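PDB 7CMJ: hypoxanthine phosphoribosyltransferase from Leishmania donovani, which converts hypoxanthine and guanine to IMP and GMP in purine salvage, transferring the 5-phosphoribosyl group from 5-phosphoribosylpyrophosphate onto the purine base. Local coordinates for residues Ile121-Asp126 / Arg139-Lys144; Asp126-Ala131 / Val165-Pro170. All coordinates share one frame; numbering follows the deposited sequence.

Contact 1: Ile121-Asp126 / Arg139-Lys144. With BA (barium ion), chain D.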
loop_
_atom_site.group_PDB
_atom_site.type_symbol
_atom_site.label_atom_id
_atom_site.label_comp_id
_atom_site.label_asym_id
_atom_site.label_seq_id
_atom_site.Cartn_x
_atom_site.Cartn_y
_atom_site.Cartn_z
ATOM N N ILE A 121 -9.476 -18.770 -7.983
ATOM C CA ILE A 121 -8.423 -18.330 -7.081
ATOM C C ILE A 121 -8.152 -19.408 -6.052
ATOM O O ILE A 121 -9.080 -20.003 -5.488
ATOM C CB ILE A 121 -8.793 -17.026 -6.359
ATOM C CG1 ILE A 121 -9.176 -15.946 -7.360
ATOM C CG2 ILE A 121 -7.646 -16.603 -5.432
ATOM C CD1 ILE A 121 -9.764 -14.793 -6.665
ATOM N N LEU A 122 -6.880 -19.629 -5.787
ATOM C CA LEU A 122 -6.433 -20.497 -4.715
ATOM C C LEU A 122 -5.618 -19.649 -3.748
ATOM O O LEU A 122 -4.553 -19.141 -4.110
ATOM C CB LEU A 122 -5.617 -21.652 -5.278
ATOM C CG LEU A 122 -5.397 -22.839 -4.348
ATOM C CD1 LEU A 122 -6.742 -23.388 -3.925
ATOM C CD2 LEU A 122 -4.552 -23.909 -5.064
ATOM N N ILE A 123 -6.135 -19.457 -2.536
ATOM C CA ILE A 123 -5.390 -18.755 -1.494
ATOM C C ILE A 123 -4.296 -19.690 -0.994
ATOM O O ILE A 123 -4.581 -20.810 -0.552
ATOM C CB ILE A 123 -6.312 -18.314 -0.346
ATOM C CG1 ILE A 123 -7.340 -17.302 -0.839
ATOM C CG2 ILE A 123 -5.503 -17.720 0.794
ATOM C CD1 ILE A 123 -8.320 -16.860 0.230
ATOM N N VAL A 124 -3.043 -19.242 -1.074
ATOM C CA VAL A 124 -1.899 -20.056 -0.682
ATOM C C VAL A 124 -1.438 -19.651 0.711
ATOM O O VAL A 124 -1.021 -18.510 0.936
ATOM C CB VAL A 124 -0.750 -19.946 -1.686
ATOM C CG1 VAL A 124 0.443 -20.774 -1.190
ATOM C CG2 VAL A 124 -1.222 -20.407 -3.051
ATOM N N GLU A 125 -1.484 -20.599 1.636
ATOM C CA GLU A 125 -1.094 -20.372 3.015
ATOM C C GLU A 125 -0.091 -21.432 3.471
ATOM O O GLU A 125 -0.134 -22.591 3.042
ATOM C CB GLU A 125 -2.332 -20.365 3.946
ATOM C CG GLU A 125 -2.958 -19.003 4.129
ATOM C CD GLU A 125 -2.093 -18.096 4.982
ATOM O OE1 GLU A 125 -1.000 -18.560 5.364
ATOM O OE2 GLU A 125 -2.494 -16.939 5.266
ATOM N N ASP A 126 0.809 -21.013 4.364
ATOM C CA ASP A 126 1.742 -21.935 5.001
ATOM C C ASP A 126 1.081 -22.676 6.173
ATOM O O ASP A 126 1.198 -23.897 6.287
ATOM C CB ASP A 126 2.991 -21.161 5.453
ATOM C CG ASP A 126 2.643 -19.972 6.312
ATOM O OD1 ASP A 126 3.545 -19.235 6.775
ATOM O OD2 ASP A 126 1.428 -19.781 6.529
ATOM N N ARG A 139 -13.631 -13.383 2.650
ATOM C CA ARG A 139 -14.611 -12.331 2.437
ATOM C C ARG A 139 -14.027 -11.223 1.564
ATOM O O ARG A 139 -14.652 -10.790 0.585
ATOM C CB ARG A 139 -15.078 -11.792 3.787
ATOM C CG ARG A 139 -16.380 -12.382 4.274
ATOM C CD ARG A 139 -16.253 -12.914 5.696
ATOM N NE ARG A 139 -15.748 -11.895 6.614
ATOM C CZ ARG A 139 -15.265 -12.158 7.823
ATOM N NH1 ARG A 139 -14.825 -11.172 8.592
ATOM N NH2 ARG A 139 -15.228 -13.411 8.263
ATOM N N PHE A 140 -12.813 -10.765 1.903
ATOM C CA PHE A 140 -12.082 -9.843 1.043
ATOM C C PHE A 140 -12.077 -10.333 -0.400
ATOM O O PHE A 140 -12.487 -9.611 -1.319
ATOM C CB PHE A 140 -10.649 -9.678 1.559
ATOM C CG PHE A 140 -9.807 -8.755 0.735
ATOM C CD1 PHE A 140 -10.085 -7.394 0.681
ATOM C CD2 PHE A 140 -8.720 -9.232 0.030
ATOM C CE1 PHE A 140 -9.289 -6.528 -0.072
ATOM C CE2 PHE A 140 -7.916 -8.363 -0.733
ATOM C CZ PHE A 140 -8.208 -7.024 -0.787
ATOM N N MET A 141 -11.625 -11.581 -0.610
ATOM C CA MET A 141 -11.489 -12.096 -1.964
ATOM C C MET A 141 -12.846 -12.307 -2.609
ATOM O O MET A 141 -13.010 -12.079 -3.811
ATOM C CB MET A 141 -10.697 -13.401 -1.962
ATOM C CG MET A 141 -9.243 -13.275 -1.517
ATOM S SD MET A 141 -8.312 -12.071 -2.476
ATOM C CE MET A 141 -8.775 -12.517 -4.150
ATOM N N LEU A 142 -13.831 -12.750 -1.830
ATOM C CA LEU A 142 -15.142 -13.011 -2.400
ATOM C C LEU A 142 -15.811 -11.739 -2.885
ATOM O O LEU A 142 -16.705 -11.811 -3.736
ATOM C CB LEU A 142 -16.030 -13.710 -1.373
ATOM C CG LEU A 142 -15.867 -15.229 -1.359
ATOM C CD1 LEU A 142 -16.770 -15.819 -0.307
ATOM C CD2 LEU A 142 -16.173 -15.821 -2.720
ATOM N N ALA A 143 -15.397 -10.579 -2.364
ATOM C CA ALA A 143 -15.937 -9.311 -2.845
ATOM C C ALA A 143 -15.446 -8.991 -4.245
ATOM O O ALA A 143 -16.085 -8.208 -4.952
ATOM C CB ALA A 143 -15.574 -8.174 -1.887
ATOM N N LYS A 144 -14.337 -9.589 -4.668
ATOM C CA LYS A 144 -13.906 -9.438 -6.048
ATOM C C LYS A 144 -14.630 -10.397 -6.997
ATOM O O LYS A 144 -14.202 -10.542 -8.149
ATOM C CB LYS A 144 -12.386 -9.612 -6.130
ATOM C CG LYS A 144 -11.618 -8.723 -5.168
ATOM C CD LYS A 144 -10.184 -9.210 -4.929
ATOM C CE LYS A 144 -9.364 -8.167 -4.139
ATOM N NZ LYS A 144 -9.311 -6.876 -4.897
HETATM BA BA BA D . 0.707 -17.406 6.629
HETATM O O HOH W 1 1.743 -17.013 3.997
HETATM O O HOH W 2 -0.477 -18.343 8.615
#

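Contact 2: Asp126-Ala131 / Val165-Pro170. With BA (barium ion), chain D.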
loop_
_atom_site.group_PDB
_atom_site.type_symbol
_atom_site.label_atom_id
_atom_site.label_comp_id
_atom_site.label_asym_id
_atom_site.label_seq_id
_atom_site.Cartn_x
_atom_site.Cartn_y
_atom_site.Cartn_z
ATOM N N ASP A 126 0.809 -21.013 4.364
ATOM C CA ASP A 126 1.742 -21.935 5.001
ATOM C C ASP A 126 1.081 -22.676 6.173
ATOM O O ASP A 126 1.198 -23.897 6.287
ATOM C CB ASP A 126 2.991 -21.161 5.453
ATOM C CG ASP A 126 2.643 -19.972 6.312
ATOM O OD1 ASP A 126 3.545 -19.235 6.775
ATOM O OD2 ASP A 126 1.428 -19.781 6.529
ATOM N N ILE A 127 0.393 -21.942 7.054
ATOM C CA ILE A 127 -0.348 -22.472 8.193
ATOM C C ILE A 127 -1.593 -21.617 8.371
ATOM O O ILE A 127 -1.577 -20.415 8.091
ATOM C CB ILE A 127 0.456 -22.422 9.509
ATOM C CG1 ILE A 127 1.755 -23.176 9.386
ATOM C CG2 ILE A 127 -0.341 -23.013 10.690
ATOM C CD1 ILE A 127 2.735 -22.676 10.367
ATOM N N VAL A 128 -2.661 -22.234 8.877
ATOM C CA VAL A 128 -3.862 -21.513 9.290
ATOM C C VAL A 128 -3.716 -21.201 10.779
ATOM O O VAL A 128 -4.022 -22.041 11.629
ATOM C CB VAL A 128 -5.131 -22.320 9.015
ATOM C CG1 VAL A 128 -6.344 -21.580 9.557
ATOM C CG2 VAL A 128 -5.287 -22.620 7.538
ATOM N N ASP A 129 -3.248 -19.993 11.109
ATOM C CA ASP A 129 -3.034 -19.642 12.509
ATOM C C ASP A 129 -4.183 -18.844 13.114
ATOM O O ASP A 129 -4.231 -18.689 14.336
ATOM C CB ASP A 129 -1.715 -18.872 12.690
ATOM C CG ASP A 129 -0.618 -19.731 13.339
ATOM O OD1 ASP A 129 -0.942 -20.694 14.084
ATOM O OD2 ASP A 129 0.576 -19.446 13.099
ATOM N N SER A 130 -5.111 -18.356 12.302
ATOM C CA SER A 130 -6.317 -17.722 12.827
ATOM C C SER A 130 -7.438 -17.992 11.836
ATOM O O SER A 130 -7.410 -17.499 10.705
ATOM C CB SER A 130 -6.110 -16.224 13.051
ATOM O OG SER A 130 -7.340 -15.515 13.004
ATOM N N ALA A 131 -8.414 -18.792 12.245
ATOM C CA ALA A 131 -9.505 -19.085 11.333
ATOM C C ALA A 131 -10.268 -17.817 10.963
ATOM O O ALA A 131 -10.641 -17.633 9.799
ATOM C CB ALA A 131 -10.430 -20.128 11.947
ATOM N N VAL A 165 -13.243 -26.911 7.604
ATOM C CA VAL A 165 -14.134 -26.543 6.504
ATOM C C VAL A 165 -13.577 -25.380 5.695
ATOM O O VAL A 165 -14.013 -25.146 4.561
ATOM C CB VAL A 165 -15.549 -26.204 7.024
ATOM C CG1 VAL A 165 -15.612 -24.763 7.531
ATOM C CG2 VAL A 165 -16.579 -26.429 5.938
ATOM N N LEU A 166 -12.620 -24.636 6.249
ATOM C CA LEU A 166 -12.016 -23.543 5.502
ATOM C C LEU A 166 -10.925 -24.041 4.562
ATOM O O LEU A 166 -10.777 -23.510 3.453
ATOM C CB LEU A 166 -11.453 -22.496 6.463
ATOM C CG LEU A 166 -12.435 -21.648 7.283
ATOM C CD1 LEU A 166 -11.692 -20.747 8.268
ATOM C CD2 LEU A 166 -13.339 -20.819 6.376
ATOM N N VAL A 167 -10.157 -25.057 4.985
ATOM C CA VAL A 167 -9.017 -25.540 4.212
ATOM C C VAL A 167 -9.503 -26.592 3.228
ATOM O O VAL A 167 -10.308 -27.468 3.571
ATOM C CB VAL A 167 -7.900 -26.085 5.122
ATOM C CG1 VAL A 167 -7.631 -25.135 6.262
ATOM C CG2 VAL A 167 -8.223 -27.446 5.657
ATOM N N ASP A 168 -9.048 -26.473 1.989
ATOM C CA ASP A 168 -9.502 -27.334 0.912
ATOM C C ASP A 168 -8.468 -28.370 0.543
ATOM O O ASP A 168 -8.803 -29.542 0.360
ATOM C CB ASP A 168 -9.843 -26.495 -0.317
ATOM C CG ASP A 168 -11.080 -25.646 -0.111
ATOM O OD1 ASP A 168 -12.177 -26.236 0.025
ATOM O OD2 ASP A 168 -10.954 -24.394 -0.055
ATOM N N TYR A 169 -7.210 -27.951 0.467
ATOM C CA TYR A 169 -6.085 -28.804 0.104
ATOM C C TYR A 169 -5.050 -28.689 1.211
ATOM O O TYR A 169 -4.163 -27.825 1.155
ATOM C CB TYR A 169 -5.511 -28.402 -1.259
ATOM C CG TYR A 169 -6.514 -28.573 -2.390
ATOM C CD1 TYR A 169 -6.866 -29.842 -2.856
ATOM C CD2 TYR A 169 -7.130 -27.470 -2.972
ATOM C CE1 TYR A 169 -7.792 -29.997 -3.873
ATOM C CE2 TYR A 169 -8.052 -27.620 -3.987
ATOM C CZ TYR A 169 -8.379 -28.879 -4.433
ATOM O OH TYR A 169 -9.304 -29.008 -5.444
ATOM N N PRO A 170 -5.140 -29.520 2.247
ATOM C CA PRO A 170 -4.043 -29.625 3.220
ATOM C C PRO A 170 -2.952 -30.536 2.673
ATOM O O PRO A 170 -3.232 -31.658 2.238
ATOM C CB PRO A 170 -4.721 -30.240 4.450
ATOM C CG PRO A 170 -5.865 -31.063 3.882
ATOM C CD PRO A 170 -6.277 -30.408 2.573
HETATM BA BA BA D . 0.707 -17.406 6.629
HETATM O O HOH W 2 -0.477 -18.343 8.615
HETATM O O HOH W 1 1.743 -17.013 3.997
#

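Contact 1: Ile121-Asp126 / Arg139-Lys144
Met-141 sets CG anti to its own carbonyl carbon (chi1 -65°), and bends at chi2 and chi3 fold the thioether back, so that two different parts of one side chain meet two isoleucines. The methyl CE lies against CD1 of Ile-121 at 3.5 Å, the two side chains running at a slant to each other. Nearer the helix backbone, CG of Met-141 is 4.1 Å from CD1 of Ile-123, and here the two side chains run antiparallel, one alongside the other. Both isoleucines extend CG1 and CD1 in the same way, with chi2 of 169° in Ile-121 and 178° in Ile-123, so their CD1 methyls reach out toward the helix. All three residues are buried, and no hydrogen bond links the segments. Leu-62 of the neighbouring strand 59-64 touches both Ile-121 and Met-141, adding to the apolar layer beneath helix 131-142 in this beta-alpha-beta unit.

At the far end of the strand, well away from this packing, Glu-125 OE1 and Asp-126 OD2 bind the barium ion at 2.4 Å and 2.5 Å. Each carboxylate uses one oxygen, and two waters join them around the metal. The cation probably offsets the charge of the two neighbouring carboxylates. On the helix side, Lys-144 forms a salt bridge with Asp-111, while its NZ also bonds to Tyr-136 OH of a second subunit; Arg-139 NH1 reaches Ala-143 O of that subunit. Lys-144 and Arg-139 thus also take part in the contact with the second subunit, whereas the link to strand 120-125 is wholly apolar and rests on the fit of methionine against isoleucine, with the acidic metal site kept apart at the strand's end.

Contact 2: Asp126-Ala131 / Val165-Pro170
Val-128 and Val-167 face each other as branched side chains set at a slant, each offering a single methyl: CG2 of Val-128 meets CG1 of Val-167 at 3.7 Å. Each of these methyls lies opposite its residue's carbonyl carbon, which for Val-167 corresponds to chi1 -46°. Alongside this pair, Leu-166 sends CD1 to the start of helix 131-142, 3.9 Å from Ala-131 CB and 3.6 Å from Ala-131 O. Its extended end (chi2 175°) brings this one methyl against both the side chain and the backbone of the alanine. Val-153 touches both valines, while Leu-134 touches Val-128 and Leu-166, extending the apolar patch beneath the loop.

The loop's polar groups serve other partners. Asp-126 OD2 binds barium, and Ser-130 caps the helix with its side chain. Asp-129, the probable proton acceptor, makes a salt bridge with Lys-157. Residues 126-131 are part of the PRPP-binding motif of the phosphoribosyltransferase family, here probably binding GMP. The contact with 165-170 is made by van der Waals packing, without a hydrogen bond across the segments, while Asp-126 on the other part of the loop binds the metal and the loop probably also holds the nucleotide.

Overall arrangement
Contacts 1 and 2 have centres 12 Å apart and share Asp-126, where strand 120-125 gives way to the loop leading into helix 131-142. Along the chain their segments alternate: 121-126, 126-131, 139-144, then 165-170. Contact 1 joins the strand to the far part of that helix, whereas contact 2 joins the loop and the first helical residue to the approach to strand 169-173, which belongs to the same mixed sheet. They also touch directly, through Leu-122 CD1 and Tyr-169 CD2. Both include ligands of one barium ion, so the metal and probable GMP site lies where the strand passes into the loop, with the packing of contact 1 farther back along the strand and that of contact 2 beside the loop.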